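Local structure of flagellar hook-associated protein 3 (Bacillus cereus, 5ZIY) at residues E39-G44 / R94-G99; Q43-S48 / V84-T89. The protein is the hook-associated protein FlgL, which probably forms part of the junction that joins the flagellar hook to the filament. All coordinates share one frame; numbering follows the deposited sequence.

Contact 1: E39-G44 / R94-G99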
loop_
_atom_site.group_PDB
_atom_site.type_symbol
_atom_site.label_atom_id
_atom_site.label_comp_id
_atom_site.label_asym_id
_atom_site.label_seq_id
_atom_site.Cartn_x
_atom_site.Cartn_y
_atom_site.Cartn_z
ATOM N N GLU A 39 -3.036 0.868 3.783
ATOM C CA GLU A 39 -3.293 -0.443 4.313
ATOM C C GLU A 39 -4.466 -1.127 3.575
ATOM O O GLU A 39 -4.434 -2.333 3.329
ATOM C CB GLU A 39 -3.562 -0.309 5.802
ATOM C CG GLU A 39 -3.731 -1.571 6.501
ATOM C CD GLU A 39 -4.091 -1.358 7.973
ATOM O OE1 GLU A 39 -4.628 -0.279 8.279
ATOM O OE2 GLU A 39 -3.824 -2.256 8.800
ATOM N N ASN A 40 -5.479 -0.336 3.231
ATOM C CA ASN A 40 -6.650 -0.818 2.514
ATOM C C ASN A 40 -6.269 -1.279 1.098
ATOM O O ASN A 40 -6.783 -2.278 0.628
ATOM C CB ASN A 40 -7.752 0.268 2.447
ATOM C CG ASN A 40 -8.490 0.477 3.779
ATOM O OD1 ASN A 40 -8.304 -0.264 4.753
ATOM N ND2 ASN A 40 -9.368 1.488 3.810
ATOM N N THR A 41 -5.365 -0.548 0.434
ATOM C CA THR A 41 -4.857 -0.906 -0.883
ATOM C C THR A 41 -4.075 -2.220 -0.819
ATOM O O THR A 41 -4.278 -3.135 -1.634
ATOM C CB THR A 41 -3.985 0.241 -1.426
ATOM O OG1 THR A 41 -4.777 1.437 -1.419
ATOM C CG2 THR A 41 -3.455 -0.025 -2.830
ATOM N N LEU A 42 -3.222 -2.349 0.183
ATOM C CA LEU A 42 -2.469 -3.588 0.404
ATOM C C LEU A 42 -3.360 -4.792 0.664
ATOM O O LEU A 42 -3.059 -5.896 0.152
ATOM C CB LEU A 42 -1.430 -3.416 1.538
ATOM C CG LEU A 42 -0.264 -2.520 1.111
ATOM C CD1 LEU A 42 0.421 -1.958 2.333
ATOM C CD2 LEU A 42 0.788 -3.251 0.148
ATOM N N GLN A 43 -4.437 -4.595 1.429
ATOM C CA GLN A 43 -5.385 -5.688 1.717
ATOM C C GLN A 43 -6.139 -6.078 0.434
ATOM O O GLN A 43 -6.399 -7.243 0.185
ATOM C CB GLN A 43 -6.347 -5.375 2.884
ATOM C CG GLN A 43 -5.664 -4.901 4.210
ATOM C CD GLN A 43 -5.504 -5.933 5.318
ATOM O OE1 GLN A 43 -5.490 -5.556 6.519
ATOM N NE2 GLN A 43 -5.393 -7.240 4.958
ATOM N N GLY A 44 -6.433 -5.101 -0.409
ATOM C CA GLY A 44 -7.065 -5.344 -1.655
ATOM C C GLY A 44 -6.150 -6.154 -2.569
ATOM O O GLY A 44 -6.641 -7.030 -3.278
ATOM N N ARG A 94 -0.089 12.723 -4.538
ATOM C CA ARG A 94 0.968 11.791 -4.841
ATOM C C ARG A 94 0.513 10.337 -4.810
ATOM O O ARG A 94 -0.440 9.979 -4.108
ATOM C CB ARG A 94 2.105 11.969 -3.844
ATOM C CG ARG A 94 2.874 13.303 -3.966
ATOM C CD ARG A 94 3.628 13.333 -5.250
ATOM N NE ARG A 94 4.420 14.546 -5.448
ATOM C CZ ARG A 94 4.030 15.637 -6.123
ATOM N NH1 ARG A 94 2.811 15.707 -6.636
ATOM N NH2 ARG A 94 4.850 16.664 -6.282
ATOM N N TYR A 95 1.211 9.503 -5.587
ATOM C CA TYR A 95 0.942 8.055 -5.593
ATOM C C TYR A 95 1.576 7.352 -4.418
ATOM O O TYR A 95 2.775 7.484 -4.191
ATOM C CB TYR A 95 1.417 7.442 -6.897
ATOM C CG TYR A 95 0.650 7.962 -8.091
ATOM C CD1 TYR A 95 -0.553 7.406 -8.450
ATOM C CD2 TYR A 95 1.151 8.978 -8.880
ATOM C CE1 TYR A 95 -1.279 7.880 -9.558
ATOM C CE2 TYR A 95 0.407 9.487 -9.997
ATOM C CZ TYR A 95 -0.785 8.922 -10.320
ATOM O OH TYR A 95 -1.490 9.367 -11.413
ATOM N N ILE A 96 0.802 6.580 -3.662
ATOM C CA ILE A 96 1.385 5.948 -2.488
ATOM C C ILE A 96 2.465 4.929 -2.799
ATOM O O ILE A 96 3.343 4.633 -1.927
ATOM C CB ILE A 96 0.329 5.317 -1.563
ATOM C CG1 ILE A 96 -0.552 4.371 -2.334
ATOM C CG2 ILE A 96 -0.585 6.429 -0.891
ATOM C CD1 ILE A 96 -1.252 3.325 -1.425
ATOM N N PHE A 97 2.397 4.371 -4.012
ATOM C CA PHE A 97 3.429 3.456 -4.537
ATOM C C PHE A 97 4.211 4.007 -5.726
ATOM O O PHE A 97 4.965 3.264 -6.422
ATOM C CB PHE A 97 2.790 2.116 -4.860
ATOM C CG PHE A 97 2.182 1.458 -3.674
ATOM C CD1 PHE A 97 2.984 1.032 -2.629
ATOM C CD2 PHE A 97 0.840 1.226 -3.604
ATOM C CE1 PHE A 97 2.422 0.415 -1.515
ATOM C CE2 PHE A 97 0.285 0.595 -2.496
ATOM C CZ PHE A 97 1.082 0.204 -1.449
ATOM N N GLY A 98 4.151 5.323 -5.889
ATOM C CA GLY A 98 4.914 6.015 -6.910
ATOM C C GLY A 98 5.901 7.078 -6.460
ATOM O O GLY A 98 6.320 7.939 -7.261
ATOM N N GLY A 99 6.285 7.028 -5.186
ATOM C CA GLY A 99 7.295 7.928 -4.625
ATOM C C GLY A 99 7.042 9.392 -4.896
ATOM O O GLY A 99 5.925 9.888 -4.728
#
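Thr41 and Leu42 of helix 8-60 meet Phe97 and Ile96, the two central residues of a type I beta turn that runs from Tyr95 to Gly98. Phe97 has the largest share of the contact. Thr41 CG2 sits at the ring edge, in the ring plane, 3.8 Å from Phe97 CE2. Leu42 comes to the same end of the ring at an oblique angle, with CD2 3.8 Å from Phe97 CZ. Ile96 meets Thr41 tip to tip. Its CG1 stands between the backbone N and the carbonyl carbon (chi1 54°), and from there CD1 reaches to 4.0 Å from Thr41 OG1. The hydroxyl finds its polar partner within the helix, where OG1 is hydrogen-bonded to Gln37 O one turn earlier. With OG1 turned back beside the backbone N, the methyl CG2 points to the ring edge. The turn itself is closed by Gly98 N bonding to Tyr95 O at 3.1 Å. Beyond the pair, Leu139 and Leu140 of helix 137-155 touch Phe97, and Val183 of helix 162-204 touches Leu42. The contact joins the long N-terminal helix to the turn after strand 94-95. The touching atoms are nearly all carbon and all four residues are buried, which makes this apolar packing; the one hydroxyl among them is bonded within its own helix.

Contact 2: Q43-S48 / V84-T89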
loop_
_atom_site.group_PDB
_atom_site.type_symbol
_atom_site.label_atom_id
_atom_site.label_comp_id
_atom_site.label_asym_id
_atom_site.label_seq_id
_atom_site.Cartn_x
_atom_site.Cartn_y
_atom_site.Cartn_z
ATOM N N GLN A 43 -4.437 -4.595 1.429
ATOM C CA GLN A 43 -5.385 -5.688 1.717
ATOM C C GLN A 43 -6.139 -6.078 0.434
ATOM O O GLN A 43 -6.399 -7.243 0.185
ATOM C CB GLN A 43 -6.347 -5.375 2.884
ATOM C CG GLN A 43 -5.664 -4.901 4.210
ATOM C CD GLN A 43 -5.504 -5.933 5.318
ATOM O OE1 GLN A 43 -5.490 -5.556 6.519
ATOM N NE2 GLN A 43 -5.393 -7.240 4.958
ATOM N N GLY A 44 -6.433 -5.101 -0.409
ATOM C CA GLY A 44 -7.065 -5.344 -1.655
ATOM C C GLY A 44 -6.150 -6.154 -2.569
ATOM O O GLY A 44 -6.641 -7.030 -3.278
ATOM N N VAL A 45 -4.840 -5.867 -2.551
ATOM C CA VAL A 45 -3.873 -6.670 -3.291
ATOM C C VAL A 45 -3.771 -8.089 -2.712
ATOM O O VAL A 45 -3.813 -9.038 -3.462
ATOM C CB VAL A 45 -2.486 -6.005 -3.373
ATOM C CG1 VAL A 45 -1.479 -6.909 -4.183
ATOM C CG2 VAL A 45 -2.578 -4.555 -4.050
ATOM N N LEU A 46 -3.675 -8.228 -1.384
ATOM C CA LEU A 46 -3.601 -9.536 -0.724
ATOM C C LEU A 46 -4.768 -10.433 -1.152
ATOM O O LEU A 46 -4.590 -11.584 -1.464
ATOM C CB LEU A 46 -3.608 -9.358 0.783
ATOM C CG LEU A 46 -3.133 -10.481 1.738
ATOM C CD1 LEU A 46 -2.687 -9.873 3.096
ATOM C CD2 LEU A 46 -4.207 -11.483 2.021
ATOM N N LYS A 47 -5.962 -9.865 -1.181
ATOM C CA LYS A 47 -7.190 -10.565 -1.576
ATOM C C LYS A 47 -7.111 -10.988 -3.041
ATOM O O LYS A 47 -7.493 -12.114 -3.398
ATOM C CB LYS A 47 -8.360 -9.581 -1.405
ATOM C CG LYS A 47 -9.615 -10.100 -0.882
ATOM C CD LYS A 47 -10.334 -8.990 -0.084
ATOM C CE LYS A 47 -11.818 -9.294 0.073
ATOM N NZ LYS A 47 -12.530 -8.132 0.673
ATOM N N SER A 48 -6.623 -10.077 -3.905
ATOM C CA SER A 48 -6.464 -10.408 -5.302
ATOM C C SER A 48 -5.462 -11.579 -5.533
ATOM O O SER A 48 -5.694 -12.492 -6.338
ATOM C CB SER A 48 -6.018 -9.162 -6.089
ATOM O OG SER A 48 -7.057 -8.188 -6.061
ATOM N N VAL A 84 -3.350 -3.516 -10.872
ATOM C CA VAL A 84 -2.773 -2.328 -11.481
ATOM C C VAL A 84 -3.528 -1.049 -10.986
ATOM O O VAL A 84 -2.902 -0.088 -10.618
ATOM C CB VAL A 84 -2.758 -2.407 -13.015
ATOM C CG1 VAL A 84 -2.312 -1.074 -13.613
ATOM C CG2 VAL A 84 -1.811 -3.463 -13.500
ATOM N N TYR A 85 -4.852 -1.068 -10.966
ATOM C CA TYR A 85 -5.645 0.029 -10.378
ATOM C C TYR A 85 -5.195 0.339 -8.953
ATOM O O TYR A 85 -4.889 1.482 -8.641
ATOM C CB TYR A 85 -7.128 -0.325 -10.449
ATOM C CG TYR A 85 -8.115 0.400 -9.545
ATOM C CD1 TYR A 85 -8.579 1.703 -9.824
ATOM C CD2 TYR A 85 -8.680 -0.268 -8.456
ATOM C CE1 TYR A 85 -9.545 2.327 -8.985
ATOM C CE2 TYR A 85 -9.630 0.337 -7.632
ATOM C CZ TYR A 85 -10.052 1.623 -7.880
ATOM O OH TYR A 85 -11.017 2.142 -6.990
ATOM N N LEU A 86 -5.052 -0.705 -8.140
ATOM C CA LEU A 86 -4.664 -0.577 -6.760
ATOM C C LEU A 86 -3.220 -0.068 -6.640
ATOM O O LEU A 86 -2.914 0.737 -5.789
ATOM C CB LEU A 86 -4.862 -1.911 -5.971
ATOM C CG LEU A 86 -6.251 -2.494 -5.710
ATOM C CD1 LEU A 86 -6.149 -3.959 -5.146
ATOM C CD2 LEU A 86 -7.183 -1.645 -4.738
ATOM N N ALA A 87 -2.322 -0.500 -7.492
ATOM C CA ALA A 87 -0.957 -0.035 -7.444
ATOM C C ALA A 87 -0.823 1.453 -7.794
ATOM O O ALA A 87 0.136 2.130 -7.357
ATOM C CB ALA A 87 -0.048 -0.948 -8.364
ATOM N N ASN A 88 -1.794 1.978 -8.548
ATOM C CA ASN A 88 -1.840 3.354 -8.945
ATOM C C ASN A 88 -2.690 4.236 -8.015
ATOM O O ASN A 88 -3.046 5.323 -8.419
ATOM C CB ASN A 88 -2.367 3.464 -10.411
ATOM C CG ASN A 88 -1.363 2.958 -11.418
ATOM O OD1 ASN A 88 -0.162 3.047 -11.176
ATOM N ND2 ASN A 88 -1.839 2.416 -12.544
ATOM N N THR A 89 -2.970 3.795 -6.779
ATOM C CA THR A 89 -3.678 4.609 -5.794
ATOM C C THR A 89 -2.958 5.935 -5.474
ATOM O O THR A 89 -1.749 5.983 -5.281
ATOM C CB THR A 89 -3.994 3.793 -4.495
ATOM O OG1 THR A 89 -4.782 2.659 -4.852
ATOM C CG2 THR A 89 -4.767 4.630 -3.463
#
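Leu86, in the last turn of helix 67-87, packs against Gly44 and Val45 of helix 8-60. The contact across the segments is van der Waals packing, and one methyl does most of it. Leu86 CD1 rests on the backbone at Gly44, 3.4 Å from Gly44 C and 3.5 Å from Val45 N. Gly44 has no side chain, and the methyl lies directly against its backbone. Val45 CA and Leu86 CA, the nearest CA pair between the segments, are 7.1 Å apart. The side chains of Val45 and Leu86 run past each other in opposite directions. Val45 CG1 is anti to the backbone N (chi1 -180°), and the other branch, CG2, takes up the contact 3.8 Å from Leu86 CD1. Ser48, one turn on from Gly44, adds a loose approach to the same methyl.

The polar bonds near the contact are local to the end of helix 67-87 or go to the loops that follow it. Leu86 O accepts two from Thr89, and both donors reach it from the same face of its carbonyl plane. Thr89 OG1 gives the shorter, at 2.8 Å, tilted 26° from that plane, and Thr89 N gives the other at 3.2 Å. They hold the chain where it leaves the helix. Asn88 is the first residue there without helical backbone angles, and its OD1 is bonded to Phe107 N. Around the contact, Ile176 of helix 162-204 touches Val45.

This is close helix-helix packing at a glycine: the leucine supplies the apolar contact, while local bonds secure the helix end that carries it.

In the fold
Both contacts use helix 8-60 and share Gln43 and Gly44, with centres 8 Å apart. Contact 1 is wholly buried near the centre of the chain and brings a beta turn to the helix. Contact 2 lies farther out, is partly buried, and brings the end of helix 67-87 to the next turn of helix 8-60. Their chemistry is apolar in both, but contact 1 relies on an aromatic ring and contact 2 on a methyl lying against backbone. A probable hydrogen bond from Ile96 N to Thr89 O connects their second segments, and Thr41 also packs against Leu86 and Thr89. The end of helix 67-87 and the Ile96-Phe97 turn flank the 90-95 hairpin in sequence.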